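PDB 2ARK: flavodoxin from Aquifex aeolicus, which binds FMN and probably serves as a low-potential electron donor to redox enzymes. Local coordinates for the interface of chains A and B and the interface of chains A and C. Residues are numbered along the deposited sequence; one frame, centred on the assembly and turned at random. Chains: chain A/B/C, Flavodoxin.

Chain A uses two different two-fold interfaces. Contact 1 faces chain B, and contacts 2 and 3 face chain C. The C-alpha centres of contacts 1 and 3 are about 15 Å apart, and helix 104-117 of chain A serves both. Contact 2 lies about 25 Å from contact 1 and about 27 Å from contact 3. Contacts 2 and 3 share several residues with the chains exchanged: A:Thr126 and C:Asp87 in contact 2 return as C:Thr126 and A:Asp87 in contact 3. Each copy offers two surfaces. Together they could join the four copies of the deposited assembly, although the structure does not show that this tetramer forms in the cell.

Contact 1: the interface of chains A and B. Residues chain A 66-67, 72, 110, 113-114; chain B 64, 66-67.
The chain B loop between strand 55-61 and helix 69-78 packs on the same loop and on helices 69-78 and 104-117 of chain A. B:Leu66 of this loop points into a niche lined by A:Val67, A:Lys72 and helix 104-117. B:Leu66 loses 74 Å² of surface to the partner. Its CG lies anti to its own carbonyl carbon (chi1 -56°), which sends the two methyls toward helix 104-117. CD1 of B:Leu66 sits 3.4 Å from the backbone O of A:Ser110. CD1 of B:Leu66 also packs 3.8 Å from CG2 of A:Val67, the two side chains crossing at about a right angle. CD2 of B:Leu66 turns toward A:Thr113 and lies 3.7 Å from its OG1. A:Lys72 bends at its last three torsions and crosses B:Leu66 at a slant. NZ of A:Lys72 donates to O of B:Val67 at 2.7 Å, from above the carbonyl plane and 41° out of it. Farther along helix 104-117, CG of A:Met114 touches CB of B:Met64 at 3.9 Å, and both residues are selenomethionines. The chain A loop is itself tied to this helix, since N of A:Val67 donates to OG of A:Ser110 at 3.1 Å. The patch joins leucine packing to a lysine-to-backbone hydrogen bond and may help pair chains A and B.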
ATOM      1  N   LEU A  66      -2.742   1.337 -10.565  1.00 23.76           N
ATOM      2  CA  LEU A  66      -3.990   1.098  -9.859  1.00 22.64           C
ATOM      3  C   LEU A  66      -5.007   0.371 -10.738  1.00 22.50           C
ATOM      4  O   LEU A  66      -4.857   0.366 -11.969  1.00 21.06           O
ATOM      5  CB  LEU A  66      -4.612   2.440  -9.393  1.00 21.34           C
ATOM      6  CG  LEU A  66      -3.872   3.317  -8.360  1.00 21.70           C
ATOM      7  CD1 LEU A  66      -4.597   4.620  -8.056  1.00 20.19           C
ATOM      8  CD2 LEU A  66      -3.566   2.585  -7.072  1.00 22.17           C
ATOM      9  N   VAL A  67      -6.038  -0.217 -10.084  1.00 23.10           N
ATOM     10  CA  VAL A  67      -7.300  -0.596 -10.745  1.00 23.24           C
ATOM     11  C   VAL A  67      -7.722   0.470 -11.744  1.00 23.79           C
ATOM     12  O   VAL A  67      -7.518   1.671 -11.501  1.00 23.70           O
ATOM     13  CB  VAL A  67      -8.567  -0.572  -9.858  1.00 23.42           C
ATOM     14  CG1 VAL A  67      -9.343  -1.908  -9.905  1.00 24.85           C
ATOM     15  CG2 VAL A  67      -8.390   0.082  -8.503  1.00 21.89           C
ATOM     16  N   LYS A  72     -13.189   0.468 -10.718  1.00 24.71           N
ATOM     17  CA  LYS A  72     -13.479   1.310  -9.576  1.00 24.16           C
ATOM     18  C   LYS A  72     -14.934   1.795  -9.604  1.00 24.48           C
ATOM     19  O   LYS A  72     -15.619   1.779  -8.567  1.00 24.61           O
ATOM     20  CB  LYS A  72     -12.482   2.496  -9.542  1.00 23.82           C
ATOM     21  CG  LYS A  72     -12.547   3.337  -8.292  1.00 24.63           C
ATOM     22  CD  LYS A  72     -11.929   2.636  -7.051  1.00 25.09           C
ATOM     23  CE  LYS A  72     -12.619   3.055  -5.740  1.00 21.57           C
ATOM     24  NZ  LYS A  72     -12.643   4.541  -5.637  1.00 22.58           N
ATOM     25  N   SER A 110      -4.206  -2.485  -4.746  1.00 23.79           N
ATOM     26  CA  SER A 110      -5.350  -1.542  -4.785  1.00 23.45           C
ATOM     27  C   SER A 110      -6.696  -2.233  -5.054  1.00 23.66           C
ATOM     28  O   SER A 110      -7.734  -1.805  -4.531  1.00 24.21           O
ATOM     29  CB  SER A 110      -5.130  -0.382  -5.778  1.00 23.19           C
ATOM     30  OG  SER A 110      -5.361  -0.788  -7.123  1.00 19.99           O
ATOM     31  N   THR A 113      -7.493  -3.783  -1.663  1.00 27.06           N
ATOM     32  CA  THR A 113      -7.952  -2.816  -0.691  1.00 27.73           C
ATOM     33  C   THR A 113      -9.391  -2.425  -0.910  1.00 28.57           C
ATOM     34  O   THR A 113     -10.133  -2.176   0.030  1.00 28.64           O
ATOM     35  CB  THR A 113      -6.947  -1.622  -0.460  1.00 27.86           C
ATOM     36  OG1 THR A 113      -7.594  -0.347  -0.637  1.00 27.81           O
ATOM     37  CG2 THR A 113      -5.782  -1.734  -1.338  1.00 26.10           C
HETATM   38  N   MSE A 114      -9.787  -2.423  -2.161  1.00 30.41           N
HETATM   39  CA  MSE A 114     -11.144  -2.172  -2.549  1.00 33.68           C
HETATM   40  C   MSE A 114     -12.037  -3.338  -2.087  1.00 31.95           C
HETATM   41  O   MSE A 114     -13.104  -3.127  -1.513  1.00 32.59           O
HETATM   42  CB  MSE A 114     -11.144  -2.025  -4.062  1.00 32.84           C
HETATM   43  CG  MSE A 114     -12.351  -1.424  -4.643  1.00 35.65           C
HETATM   44 SE   MSE A 114     -12.220  -1.357  -6.618  1.00 44.05          SE
HETATM   45  CE  MSE A 114     -11.864  -3.349  -7.123  1.00 31.95           C
TER
HETATM   46  N   MSE B  64     -14.193   3.445  -1.249  1.00 25.45           N
HETATM   47  CA  MSE B  64     -13.704   2.081  -1.051  1.00 26.26           C
HETATM   48  C   MSE B  64     -12.196   2.027  -0.772  1.00 25.56           C
HETATM   49  O   MSE B  64     -11.522   1.133  -1.269  1.00 25.13           O
HETATM   50  CB  MSE B  64     -14.061   1.158  -2.241  1.00 28.04           C
HETATM   51  CG  MSE B  64     -15.532   1.165  -2.678  1.00 30.62           C
HETATM   52 SE   MSE B  64     -16.757   0.804  -1.145  1.00 47.19          SE
HETATM   53  CE  MSE B  64     -18.646   1.193  -2.140  1.00 35.17           C
ATOM     54  N   LEU B  66      -9.888   4.145  -1.820  1.00 24.75           N
ATOM     55  CA  LEU B  66      -9.117   4.640  -2.951  1.00 24.55           C
ATOM     56  C   LEU B  66      -9.617   5.985  -3.495  1.00 25.53           C
ATOM     57  O   LEU B  66     -10.735   6.433  -3.148  1.00 25.90           O
ATOM     58  CB  LEU B  66      -9.183   3.610  -4.060  1.00 25.11           C
ATOM     59  CG  LEU B  66      -8.719   2.169  -3.747  1.00 23.37           C
ATOM     60  CD1 LEU B  66      -8.992   1.315  -4.940  1.00 22.73           C
ATOM     61  CD2 LEU B  66      -7.260   2.123  -3.375  1.00 17.02           C
ATOM     62  N   VAL B  67      -8.781   6.640  -4.317  1.00 26.11           N
ATOM     63  CA  VAL B  67      -9.207   7.747  -5.193  1.00 25.85           C
ATOM     64  C   VAL B  67     -10.515   7.416  -5.870  1.00 25.96           C
ATOM     65  O   VAL B  67     -10.743   6.270  -6.290  1.00 26.31           O
ATOM     66  CB  VAL B  67      -8.297   7.946  -6.458  1.00 26.92           C
ATOM     67  CG1 VAL B  67      -7.792   9.394  -6.597  1.00 25.61           C
ATOM     68  CG2 VAL B  67      -7.235   6.883  -6.628  1.00 25.91           C
TER

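Contact 2: the interface of chains A and C. Residues chain A 126, 164, 180, 185-186; chain C 84, 87, 118-119.
C:Asp87 reaches into a group of chain A residues: A:Trp164, A:Thr126, A:Arg185 and A:Arg180. CB of C:Asp87 lies at the edge of the A:Trp164 ring, in the ring plane, 3.8 Å from CH2. CG is held anti to the carbonyl carbon (chi1 -60°), which turns the carboxylate away from the indole, toward A:Thr126 and A:Arg185. OD2 of C:Asp87 accepts from OG1 of A:Thr126 at 2.5 Å, on the syn lone pair. OD1 of C:Asp87 makes a salt bridge to NH1 of A:Arg185 at 3.1 Å, though as a hydrogen bond it is weak. The guanidinium and carboxylate planes stand nearly perpendicular, at 87°. NH1 also donates to OG1 of A:Thr126, in the guanidinium plane, so one hydroxyl links the two charged groups. NH2 of A:Arg185 donates to O of C:Gly84 at 2.9 Å. The inclined ring of A:Phe186 points its CE1 at one face of the A:Arg185 guanidinium, over its centre. The backbone O of C:Asp87 is gripped side-on by A:Arg180, through NE at 2.9 Å and NH2 at 3.0 Å. A water bridges NE1 of A:Trp164 and O of C:Gly119. The chain A residues come from strand 125-128, helices 148-168 and 175-181, and the C-terminal end, while those of chain C lie in loops.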
ATOM      1  N   THR A 126       0.948 -18.489  -2.351  1.00 26.38           N
ATOM      2  CA  THR A 126       2.361 -18.780  -2.055  1.00 25.82           C
ATOM      3  C   THR A 126       3.042 -19.593  -3.155  1.00 25.34           C
ATOM      4  O   THR A 126       4.240 -19.455  -3.385  1.00 25.36           O
ATOM      5  CB  THR A 126       2.496 -19.570  -0.756  1.00 26.13           C
ATOM      6  OG1 THR A 126       1.536 -20.620  -0.757  1.00 25.80           O
ATOM      7  CG2 THR A 126       2.259 -18.669   0.476  1.00 26.60           C
ATOM      8  N   TRP A 164     -10.322 -22.445  -1.818  1.00 26.16           N
ATOM      9  CA  TRP A 164     -10.720 -21.747  -0.584  1.00 26.35           C
ATOM     10  C   TRP A 164     -12.252 -21.724  -0.452  1.00 26.24           C
ATOM     11  O   TRP A 164     -12.797 -21.891   0.646  1.00 25.48           O
ATOM     12  CB  TRP A 164     -10.178 -20.311  -0.522  1.00 26.40           C
ATOM     13  CG  TRP A 164      -8.682 -20.140  -0.336  1.00 26.77           C
ATOM     14  CD1 TRP A 164      -7.954 -19.105  -0.787  1.00 26.27           C
ATOM     15  CD2 TRP A 164      -7.756 -21.009   0.352  1.00 26.79           C
ATOM     16  NE1 TRP A 164      -6.631 -19.250  -0.441  1.00 25.97           N
ATOM     17  CE2 TRP A 164      -6.476 -20.403   0.265  1.00 25.84           C
ATOM     18  CE3 TRP A 164      -7.879 -22.238   1.023  1.00 28.72           C
ATOM     19  CZ2 TRP A 164      -5.320 -20.975   0.808  1.00 24.14           C
ATOM     20  CZ3 TRP A 164      -6.726 -22.817   1.580  1.00 26.54           C
ATOM     21  CH2 TRP A 164      -5.459 -22.170   1.464  1.00 27.11           C
ATOM     22  N   ARG A 180      -1.684 -28.001   1.904  1.00 28.86           N
ATOM     23  CA  ARG A 180      -0.550 -27.521   2.668  1.00 28.67           C
ATOM     24  C   ARG A 180       0.689 -28.357   2.447  1.00 29.19           C
ATOM     25  O   ARG A 180       1.814 -27.827   2.470  1.00 29.12           O
ATOM     26  CB  ARG A 180      -0.886 -27.438   4.157  1.00 28.25           C
ATOM     27  CG  ARG A 180      -1.750 -26.270   4.483  1.00 26.56           C
ATOM     28  CD  ARG A 180      -2.189 -26.317   5.902  1.00 24.70           C
ATOM     29  NE  ARG A 180      -2.860 -25.072   6.243  1.00 24.45           N
ATOM     30  CZ  ARG A 180      -3.501 -24.836   7.381  1.00 23.00           C
ATOM     31  NH1 ARG A 180      -3.582 -25.766   8.308  1.00 23.22           N
ATOM     32  NH2 ARG A 180      -4.070 -23.662   7.579  1.00 24.00           N
ATOM     33  N   ARG A 185       3.160 -27.592  -5.466  1.00 27.81           N
ATOM     34  CA  ARG A 185       2.934 -26.149  -5.318  1.00 27.76           C
ATOM     35  C   ARG A 185       4.224 -25.329  -5.452  1.00 28.32           C
ATOM     36  O   ARG A 185       4.192 -24.104  -5.587  1.00 28.37           O
ATOM     37  CB  ARG A 185       2.247 -25.848  -3.983  1.00 26.93           C
ATOM     38  CG  ARG A 185       0.803 -26.284  -3.903  1.00 25.73           C
ATOM     39  CD  ARG A 185       0.315 -26.208  -2.486  1.00 25.02           C
ATOM     40  NE  ARG A 185       0.556 -24.868  -1.940  1.00 26.11           N
ATOM     41  CZ  ARG A 185       0.886 -24.574  -0.682  1.00 25.40           C
ATOM     42  NH1 ARG A 185       1.080 -23.301  -0.373  1.00 25.09           N
ATOM     43  NH2 ARG A 185       1.042 -25.519   0.257  1.00 21.01           N
ATOM     44  N   PHE A 186       5.361 -26.008  -5.410  1.00 29.32           N
ATOM     45  CA  PHE A 186       6.664 -25.338  -5.441  1.00 30.11           C
ATOM     46  C   PHE A 186       7.610 -25.981  -6.438  1.00 30.92           C
ATOM     47  O   PHE A 186       8.171 -27.050  -6.191  1.00 30.97           O
ATOM     48  CB  PHE A 186       7.249 -25.245  -4.024  1.00 29.32           C
ATOM     49  CG  PHE A 186       6.346 -24.512  -3.089  1.00 28.19           C
ATOM     50  CD1 PHE A 186       5.471 -25.213  -2.244  1.00 26.82           C
ATOM     51  CD2 PHE A 186       6.301 -23.117  -3.115  1.00 23.74           C
ATOM     52  CE1 PHE A 186       4.587 -24.531  -1.408  1.00 25.31           C
ATOM     53  CE2 PHE A 186       5.428 -22.435  -2.295  1.00 25.54           C
ATOM     54  CZ  PHE A 186       4.561 -23.142  -1.437  1.00 26.68           C
TER
ATOM     55  N   GLY C  84       4.675 -21.512   3.510  1.00 27.42           N
ATOM     56  CA  GLY C  84       4.322 -22.406   2.439  1.00 27.54           C
ATOM     57  C   GLY C  84       3.505 -23.591   2.878  1.00 27.58           C
ATOM     58  O   GLY C  84       3.061 -24.374   2.050  1.00 28.35           O
ATOM     59  N   ASP C  87      -0.953 -22.052   4.832  1.00 24.79           N
ATOM     60  CA  ASP C  87      -1.880 -21.271   4.014  1.00 24.74           C
ATOM     61  C   ASP C  87      -3.284 -21.536   4.465  1.00 25.01           C
ATOM     62  O   ASP C  87      -3.615 -22.661   4.807  1.00 25.68           O
ATOM     63  CB  ASP C  87      -1.803 -21.671   2.541  1.00 24.33           C
ATOM     64  CG  ASP C  87      -0.418 -21.477   1.933  1.00 25.56           C
ATOM     65  OD1 ASP C  87       0.590 -22.076   2.428  1.00 23.25           O
ATOM     66  OD2 ASP C  87      -0.358 -20.758   0.911  1.00 23.05           O
ATOM     67  N   PHE C 118       1.968 -15.303   3.656  1.00 25.48           N
ATOM     68  CA  PHE C 118       1.846 -16.666   4.176  1.00 25.63           C
ATOM     69  C   PHE C 118       0.665 -17.466   3.601  1.00 25.30           C
ATOM     70  O   PHE C 118       0.486 -18.618   3.936  1.00 25.81           O
ATOM     71  CB  PHE C 118       1.768 -16.625   5.701  1.00 25.39           C
ATOM     72  CG  PHE C 118       3.130 -16.534   6.371  1.00 28.65           C
ATOM     73  CD1 PHE C 118       3.763 -15.286   6.557  1.00 28.37           C
ATOM     74  CD2 PHE C 118       3.811 -17.708   6.790  1.00 27.96           C
ATOM     75  CE1 PHE C 118       5.050 -15.214   7.170  1.00 28.44           C
ATOM     76  CE2 PHE C 118       5.088 -17.630   7.402  1.00 26.32           C
ATOM     77  CZ  PHE C 118       5.687 -16.386   7.603  1.00 26.21           C
ATOM     78  N   GLY C 119      -0.135 -16.852   2.739  1.00 24.69           N
ATOM     79  CA  GLY C 119      -1.298 -17.511   2.188  1.00 24.61           C
ATOM     80  C   GLY C 119      -2.519 -17.423   3.080  1.00 24.90           C
ATOM     81  O   GLY C 119      -3.510 -18.133   2.849  1.00 25.09           O
TER
HETATM   82  O   HOH W   1      -3.994 -18.055   0.165  1.00 15.34           O

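Contact 3: the interface of chains A and C. Residues chain A 83-84, 87, 117-118; chain C 126, 128, 136, 186.
A:Trp83 and C:Phe186 meet because the indole CG is anti to its own backbone N (chi1 -176°) and the ring is turned across that bond (chi2 93°). This swings the six-membered ring between C:Thr126, C:His136 and C:Phe186. One face of A:Trp83 takes CG2 of C:Thr126, 3.6 Å above the plane and offset toward the rim. The CZ2 edge of A:Trp83 points at the face of C:His136, near its CE1 at 3.6 Å, with the planes 70° apart. CE2 of C:Phe186 meets the CZ3 rim of A:Trp83 at 3.6 Å, from the face that takes the C:Thr126 methyl. CH2 of A:Trp83 lies 3.5 Å from O of C:Thr126. Chain A steadies the indole from its own side. NE1 of A:Trp83 donates to O of A:Asn117 at 2.9 Å. NE1 of A:Trp83 also donates to OD1 of A:Asn117 at 3.2 Å. CD1 rests over a face of A:Phe118. The amide ND2 of A:Asn117 lies 3.6 Å from CD2 of C:His136. Beside this cluster, A:Asp87 and C:Thr126 repeat their carboxylate-hydroxyl bond with the chains exchanged. A serine in place of A:Trp83 would probably leave C:Phe186, C:His136 and the C:Thr126 methyl without their shared partner and open a gap between the chains. The site gives the A-C interface an aromatic cluster, repeated by the two-fold, and probably helps keep the two copies together.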
ATOM      1  N   TRP A  83     -23.101  -2.577  -0.142  1.00 27.77           N
ATOM      2  CA  TRP A  83     -21.998  -2.386   0.770  1.00 26.86           C
ATOM      3  C   TRP A  83     -22.549  -2.555   2.173  1.00 26.96           C
ATOM      4  O   TRP A  83     -23.555  -1.922   2.550  1.00 26.43           O
ATOM      5  CB  TRP A  83     -21.308  -1.018   0.594  1.00 26.16           C
ATOM      6  CG  TRP A  83     -20.080  -0.849   1.507  1.00 26.26           C
ATOM      7  CD1 TRP A  83     -18.786  -1.126   1.196  1.00 25.87           C
ATOM      8  CD2 TRP A  83     -20.065  -0.415   2.881  1.00 25.89           C
ATOM      9  NE1 TRP A  83     -17.965  -0.887   2.273  1.00 24.44           N
ATOM     10  CE2 TRP A  83     -18.721  -0.446   3.318  1.00 24.46           C
ATOM     11  CE3 TRP A  83     -21.057  -0.003   3.782  1.00 26.27           C
ATOM     12  CZ2 TRP A  83     -18.334  -0.066   4.606  1.00 24.87           C
ATOM     13  CZ3 TRP A  83     -20.671   0.368   5.074  1.00 26.55           C
ATOM     14  CH2 TRP A  83     -19.316   0.337   5.467  1.00 25.43           C
ATOM     15  N   GLY A  84     -21.894  -3.437   2.934  1.00 26.66           N
ATOM     16  CA  GLY A  84     -22.245  -3.639   4.324  1.00 26.09           C
ATOM     17  C   GLY A  84     -23.079  -4.879   4.507  1.00 25.69           C
ATOM     18  O   GLY A  84     -23.228  -5.332   5.613  1.00 25.54           O
ATOM     19  N   ASP A  87     -20.501  -9.021   3.428  1.00 23.77           N
ATOM     20  CA  ASP A  87     -19.246  -9.373   4.096  1.00 23.79           C
ATOM     21  C   ASP A  87     -18.962 -10.859   4.038  1.00 24.34           C
ATOM     22  O   ASP A  87     -19.884 -11.666   4.066  1.00 23.97           O
ATOM     23  CB  ASP A  87     -19.290  -8.970   5.562  1.00 23.52           C
ATOM     24  CG  ASP A  87     -19.440  -7.465   5.772  1.00 23.75           C
ATOM     25  OD1 ASP A  87     -20.421  -6.873   5.271  1.00 23.13           O
ATOM     26  OD2 ASP A  87     -18.579  -6.886   6.465  1.00 21.10           O
ATOM     27  N   ASN A 117     -12.567  -3.468   1.611  1.00 31.05           N
ATOM     28  CA  ASN A 117     -13.467  -2.441   2.076  1.00 29.97           C
ATOM     29  C   ASN A 117     -14.891  -2.975   2.167  1.00 29.08           C
ATOM     30  O   ASN A 117     -15.661  -2.530   3.005  1.00 29.19           O
ATOM     31  CB  ASN A 117     -13.387  -1.234   1.149  1.00 30.49           C
ATOM     32  CG  ASN A 117     -13.876   0.018   1.794  1.00 29.43           C
ATOM     33  OD1 ASN A 117     -15.073   0.304   1.780  1.00 28.41           O
ATOM     34  ND2 ASN A 117     -12.946   0.807   2.342  1.00 27.24           N
ATOM     35  N   PHE A 118     -15.219  -3.957   1.330  1.00 28.05           N
ATOM     36  CA  PHE A 118     -16.535  -4.583   1.356  1.00 27.57           C
ATOM     37  C   PHE A 118     -16.634  -5.712   2.381  1.00 27.42           C
ATOM     38  O   PHE A 118     -17.625  -6.443   2.393  1.00 28.48           O
ATOM     39  CB  PHE A 118     -16.901  -5.120  -0.031  1.00 27.52           C
ATOM     40  CG  PHE A 118     -17.476  -4.084  -0.961  1.00 27.80           C
ATOM     41  CD1 PHE A 118     -16.639  -3.279  -1.737  1.00 28.54           C
ATOM     42  CD2 PHE A 118     -18.857  -3.928  -1.071  1.00 29.67           C
ATOM     43  CE1 PHE A 118     -17.162  -2.328  -2.617  1.00 27.87           C
ATOM     44  CE2 PHE A 118     -19.409  -2.975  -1.938  1.00 30.81           C
ATOM     45  CZ  PHE A 118     -18.543  -2.176  -2.725  1.00 30.21           C
TER
ATOM     46  N   THR C 126     -16.285  -3.722   8.175  1.00 25.48           N
ATOM     47  CA  THR C 126     -17.170  -2.692   7.635  1.00 25.81           C
ATOM     48  C   THR C 126     -17.872  -1.891   8.733  1.00 25.53           C
ATOM     49  O   THR C 126     -18.075  -0.678   8.575  1.00 25.23           O
ATOM     50  CB  THR C 126     -18.257  -3.302   6.731  1.00 26.00           C
ATOM     51  OG1 THR C 126     -18.836  -4.448   7.379  1.00 27.22           O
ATOM     52  CG2 THR C 126     -17.688  -3.703   5.400  1.00 25.77           C
ATOM     53  N   TYR C 128     -19.570   0.169  11.534  1.00 26.04           N
ATOM     54  CA  TYR C 128     -19.358   1.450  12.189  1.00 26.81           C
ATOM     55  C   TYR C 128     -19.760   1.327  13.642  1.00 27.26           C
ATOM     56  O   TYR C 128     -20.882   0.965  13.981  1.00 27.88           O
ATOM     57  CB  TYR C 128     -20.178   2.548  11.557  1.00 26.35           C
ATOM     58  CG  TYR C 128     -19.485   3.242  10.456  1.00 26.99           C
ATOM     59  CD1 TYR C 128     -19.062   2.545   9.307  1.00 27.10           C
ATOM     60  CD2 TYR C 128     -19.237   4.605  10.541  1.00 26.81           C
ATOM     61  CE1 TYR C 128     -18.413   3.207   8.264  1.00 26.67           C
ATOM     62  CE2 TYR C 128     -18.606   5.284   9.509  1.00 27.25           C
ATOM     63  CZ  TYR C 128     -18.197   4.587   8.379  1.00 26.72           C
ATOM     64  OH  TYR C 128     -17.579   5.284   7.381  1.00 27.34           O
ATOM     65  N   HIS C 136     -11.957  -0.535   8.744  1.00 26.15           N
ATOM     66  CA  HIS C 136     -11.965  -1.207   7.446  1.00 26.24           C
ATOM     67  C   HIS C 136     -10.725  -2.055   7.127  1.00 26.83           C
ATOM     68  O   HIS C 136     -10.805  -2.972   6.300  1.00 27.64           O
ATOM     69  CB  HIS C 136     -12.264  -0.219   6.277  1.00 25.36           C
ATOM     70  CG  HIS C 136     -13.614   0.452   6.343  1.00 26.15           C
ATOM     71  ND1 HIS C 136     -14.665  -0.015   7.118  1.00 24.07           N
ATOM     72  CD2 HIS C 136     -14.088   1.555   5.702  1.00 26.90           C
ATOM     73  CE1 HIS C 136     -15.717   0.769   6.952  1.00 23.92           C
ATOM     74  NE2 HIS C 136     -15.397   1.726   6.094  1.00 24.34           N
ATOM     75  N   PHE C 186     -23.997  -0.949  12.540  1.00 29.71           N
ATOM     76  CA  PHE C 186     -23.815   0.426  12.053  1.00 30.29           C
ATOM     77  C   PHE C 186     -24.451   1.452  12.971  1.00 31.06           C
ATOM     78  O   PHE C 186     -25.663   1.639  12.963  1.00 31.26           O
ATOM     79  CB  PHE C 186     -24.275   0.577  10.572  1.00 29.40           C
ATOM     80  CG  PHE C 186     -23.529  -0.332   9.643  1.00 29.04           C
ATOM     81  CD1 PHE C 186     -24.028  -1.607   9.338  1.00 28.28           C
ATOM     82  CD2 PHE C 186     -22.272   0.031   9.156  1.00 28.12           C
ATOM     83  CE1 PHE C 186     -23.297  -2.487   8.534  1.00 27.65           C
ATOM     84  CE2 PHE C 186     -21.531  -0.851   8.346  1.00 27.79           C
ATOM     85  CZ  PHE C 186     -22.042  -2.098   8.037  1.00 27.50           C
TER
HETATM   86  O   HOH W   2     -14.032  -3.242   5.754  1.00 18.81           O